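Local structure of isoflavone reductase (Medicago sativa, 2GAS) at residues N219-Q223 and N224-A228; A187-E191 and A192-T196. The protein reduces 2'-hydroxyisoflavones to chiral isoflavanones with NADPH, a late step in the synthesis of the alfalfa defence compound (-)-medicarpin. All blocks are in the same frame, centred on the assembly; numbering follows the deposited sequence.

Interaction 1: N219-Q223 and N224-A228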
# COMPACT_ATOMS: atom_id res chain seq x y z
N ASN A 219 7.18 7.30 12.91
CA ASN A 219 7.62 6.93 11.56
C ASN A 219 7.41 8.07 10.57
O ASN A 219 7.55 7.87 9.36
CB ASN A 219 6.86 5.69 11.07
CG ASN A 219 7.20 4.45 11.87
OD1 ASN A 219 8.00 4.49 12.80
ND2 ASN A 219 6.60 3.32 11.50
N TYR A 220 7.07 9.24 11.08
CA TYR A 220 6.85 10.43 10.26
C TYR A 220 8.21 11.11 10.33
O TYR A 220 8.49 11.85 11.28
CB TYR A 220 5.76 11.29 10.89
CG TYR A 220 5.19 12.35 9.98
CD1 TYR A 220 4.58 12.01 8.77
CD2 TYR A 220 5.24 13.70 10.33
CE1 TYR A 220 4.03 12.98 7.95
CE2 TYR A 220 4.69 14.68 9.51
CZ TYR A 220 4.09 14.31 8.32
OH TYR A 220 3.54 15.28 7.50
N LEU A 221 9.04 10.87 9.32
CA LEU A 221 10.41 11.38 9.32
C LEU A 221 10.89 11.96 8.01
O LEU A 221 10.54 11.47 6.94
CB LEU A 221 11.35 10.23 9.70
CG LEU A 221 11.04 9.45 10.98
CD1 LEU A 221 11.73 8.09 10.92
CD2 LEU A 221 11.49 10.25 12.19
N THR A 222 11.72 12.99 8.10
CA THR A 222 12.31 13.59 6.90
C THR A 222 13.46 12.68 6.50
O THR A 222 13.91 11.85 7.30
CB THR A 222 12.88 14.99 7.19
OG1 THR A 222 14.00 14.86 8.08
CG2 THR A 222 11.83 15.87 7.84
N GLN A 223 13.96 12.81 5.27
CA GLN A 223 15.06 11.95 4.85
C GLN A 223 16.29 12.19 5.73
O GLN A 223 17.05 11.27 6.03
CB GLN A 223 15.40 12.19 3.38
CG GLN A 223 16.47 11.24 2.85
CD GLN A 223 16.01 9.80 2.74
OE1 GLN A 223 15.01 9.40 3.35
NE2 GLN A 223 16.74 9.00 1.98
N ASN A 224 16.49 13.44 6.16
CA ASN A 224 17.62 13.76 7.02
C ASN A 224 17.47 13.03 8.36
O ASN A 224 18.44 12.56 8.94
CB ASN A 224 17.72 15.27 7.26
CG ASN A 224 18.29 16.02 6.07
OD1 ASN A 224 18.14 17.24 5.95
ND2 ASN A 224 18.97 15.29 5.19
N GLU A 225 16.23 12.96 8.85
CA GLU A 225 15.96 12.27 10.11
C GLU A 225 16.16 10.76 9.96
O GLU A 225 16.66 10.11 10.87
CB GLU A 225 14.54 12.59 10.59
CG GLU A 225 14.41 14.02 11.12
CD GLU A 225 12.97 14.44 11.38
OE1 GLU A 225 12.77 15.39 12.17
OE2 GLU A 225 12.05 13.84 10.80
N VAL A 226 15.77 10.22 8.81
CA VAL A 226 15.94 8.79 8.54
C VAL A 226 17.44 8.46 8.54
O VAL A 226 17.88 7.50 9.18
CB VAL A 226 15.34 8.41 7.16
CG1 VAL A 226 15.81 7.02 6.74
CG2 VAL A 226 13.81 8.43 7.23
N ILE A 227 18.21 9.26 7.81
CA ILE A 227 19.65 9.05 7.71
C ILE A 227 20.33 9.17 9.08
O ILE A 227 21.21 8.37 9.41
CB ILE A 227 20.27 10.07 6.71
CG1 ILE A 227 19.79 9.75 5.30
CG2 ILE A 227 21.79 10.02 6.79
CD1 ILE A 227 20.17 10.79 4.26
N ALA A 228 19.93 10.15 9.87
CA ALA A 228 20.52 10.33 11.20
C ALA A 228 20.20 9.12 12.08
O ALA A 228 21.03 8.68 12.88
CB ALA A 228 20.00 11.61 11.84
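T222 and E225 hold each other in a capping box at the start of helix 223-234. T222 is the N-cap. Its OG1 accepts from the backbone N of E225 at 3.0 Å. In return E225 OE2 takes the backbone N-H of T222 at 2.8 Å, in a nearly straight bond. The donor reaches the anti side of OE2 and lies 31° out of the carboxylate plane. CG of E225 is anti to its carbonyl carbon (chi1 -73°), and the chain runs extended from there, which carries the carboxylate back past the start of the helix to the backbone of T222. OE2 also forms a salt bridge with K185 on the neighbouring strand 185-189, so two donors grip one oxygen. With an alanine here in place of E225, the T222 N-H would probably be left without its acceptor and K185 without this counter-charge.

Helical backbone bonds follow at once. V226 N donates to T222 O, and I227 N to Q223 O. Strand 220-222 and the first helical turn meet nearly at right angles (93°), with axes 6.0 Å apart at the closest. The chain thus turns sharply from the edge of the mixed sheet into the helix.

Apolar packing lies beside these bonds. L221 points at the helix, and its CB meets V226 CG2 at 3.9 Å. Q223 is bent at its second torsion, and its amide NE2 bonds to L163 O, outside the two segments. Its CG lies 4.0 Å from I227 CD1. The methyl CG2 of T222 rests 3.6 Å from E225 OE2.

Interaction 2: A187-E191 and A192-T196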
# COMPACT_ATOMS: atom_id res chain seq x y z
N ALA A 187 6.17 9.29 5.37
CA ALA A 187 5.46 8.41 6.31
C ALA A 187 5.77 6.96 5.97
O ALA A 187 5.52 6.52 4.84
CB ALA A 187 3.96 8.67 6.25
N TYR A 188 6.33 6.22 6.93
CA TYR A 188 6.71 4.82 6.72
C TYR A 188 5.93 3.84 7.58
O TYR A 188 5.60 4.13 8.73
CB TYR A 188 8.20 4.65 7.00
CG TYR A 188 9.08 5.56 6.17
CD1 TYR A 188 9.41 6.83 6.63
CD2 TYR A 188 9.53 5.16 4.92
CE1 TYR A 188 10.17 7.70 5.85
CE2 TYR A 188 10.29 6.02 4.12
CZ TYR A 188 10.61 7.29 4.60
OH TYR A 188 11.35 8.15 3.81
N VAL A 189 5.65 2.67 7.03
CA VAL A 189 4.90 1.63 7.73
C VAL A 189 5.27 0.26 7.16
O VAL A 189 5.48 0.12 5.95
CB VAL A 189 3.37 1.89 7.58
CG1 VAL A 189 2.97 1.87 6.11
CG2 VAL A 189 2.57 0.86 8.36
N THR A 190 5.36 -0.75 8.02
CA THR A 190 5.70 -2.08 7.54
C THR A 190 4.51 -2.71 6.83
O THR A 190 3.36 -2.32 7.07
CB THR A 190 6.13 -3.03 8.68
OG1 THR A 190 5.01 -3.31 9.52
CG2 THR A 190 7.23 -2.39 9.52
N GLU A 191 4.77 -3.68 5.96
CA GLU A 191 3.69 -4.35 5.24
C GLU A 191 2.77 -5.04 6.23
O GLU A 191 1.55 -5.00 6.08
CB GLU A 191 4.25 -5.38 4.25
CG GLU A 191 5.07 -4.80 3.09
CD GLU A 191 6.41 -4.26 3.54
OE1 GLU A 191 7.06 -4.89 4.40
OE2 GLU A 191 6.84 -3.20 3.03
N ALA A 192 3.34 -5.66 7.25
CA ALA A 192 2.54 -6.35 8.25
C ALA A 192 1.56 -5.38 8.91
O ALA A 192 0.37 -5.70 9.07
CB ALA A 192 3.45 -6.98 9.32
N ASP A 193 2.05 -4.21 9.28
CA ASP A 193 1.21 -3.21 9.93
C ASP A 193 0.14 -2.67 8.98
O ASP A 193 -0.96 -2.32 9.42
CB ASP A 193 2.06 -2.06 10.48
CG ASP A 193 2.81 -2.45 11.75
OD1 ASP A 193 3.68 -1.67 12.19
OD2 ASP A 193 2.51 -3.54 12.32
N VAL A 194 0.45 -2.57 7.69
CA VAL A 194 -0.56 -2.11 6.76
C VAL A 194 -1.70 -3.14 6.78
O VAL A 194 -2.87 -2.78 6.69
CB VAL A 194 0.01 -1.96 5.34
CG1 VAL A 194 -1.12 -1.74 4.33
CG2 VAL A 194 0.96 -0.77 5.31
N GLY A 195 -1.35 -4.41 6.92
CA GLY A 195 -2.39 -5.43 6.98
C GLY A 195 -3.27 -5.17 8.19
O GLY A 195 -4.50 -5.17 8.11
N THR A 196 -2.64 -4.94 9.33
CA THR A 196 -3.39 -4.69 10.55
C THR A 196 -4.32 -3.49 10.46
O THR A 196 -5.49 -3.58 10.82
CB THR A 196 -2.42 -4.52 11.73
OG1 THR A 196 -1.63 -5.72 11.84
CG2 THR A 196 -3.18 -4.30 13.03
O HOH W 1 5.12 0.18 10.85
O HOH W 2 6.25 -6.49 7.32
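T190 OG1 accepts from the backbone N of D193 at 3.1 Å. The T190 hydroxyl is tucked back over its own backbone (chi1 68°), where it faces the first turn of the helix. The D193 carboxylate links back through water. One water accepts from T190 N at 3.0 Å and donates to D193 OD1 at 2.7 Å. OD1 also accepts from the backbone N of T297, which helps fix the carboxylate.

T190 is therefore the N-cap of helix 191-202, where strand 185-189 passes into the helix. In this NmrA-type reductase of the NADP-binding Rossmann clan, the turn lies near the inferred NADP(+) site. V194 N then donates to T190 O, and G195 N to E191 O.

Next to the cap the side chains of V189 and V194 cross at about a right angle. V189 CG1 and V194 CG2 are only 3.4 Å apart, tighter than usual for carbons. V189 CG2 lies 3.6 Å from D193 CB and also reaches V194.

The E191 chain is bent at its second torsion, and OE2 accepts from the backbone N of G157. A second water accepts from A192 N at 3.0 Å and bonds weakly to E191 OE1. The E191 side chain also packs on I14, a residue inferred to bind NADP(+), about 4 Å away between the side chains.

How the interactions relate
Both interactions are turns from a strand into a helix with a threonine N-cap, and their strands, 185-189 and 220-222, are antiparallel neighbours in one mixed sheet. Their centres lie about 17 Å apart. Interaction 2 is buried, its centre about 8 Å from the centre of the chain, and close to the inferred NADP(+) site. Interaction 1 is partly buried, its centre about 20 Å from that of the chain, and away from the annotated sites. Their chemistry differs too: a glutamate closes the outer cap directly, whereas water joins the shorter aspartate to the inner one. Y188 connects them, since its carbonyl O takes N219 ND2 and its ring packs against V226.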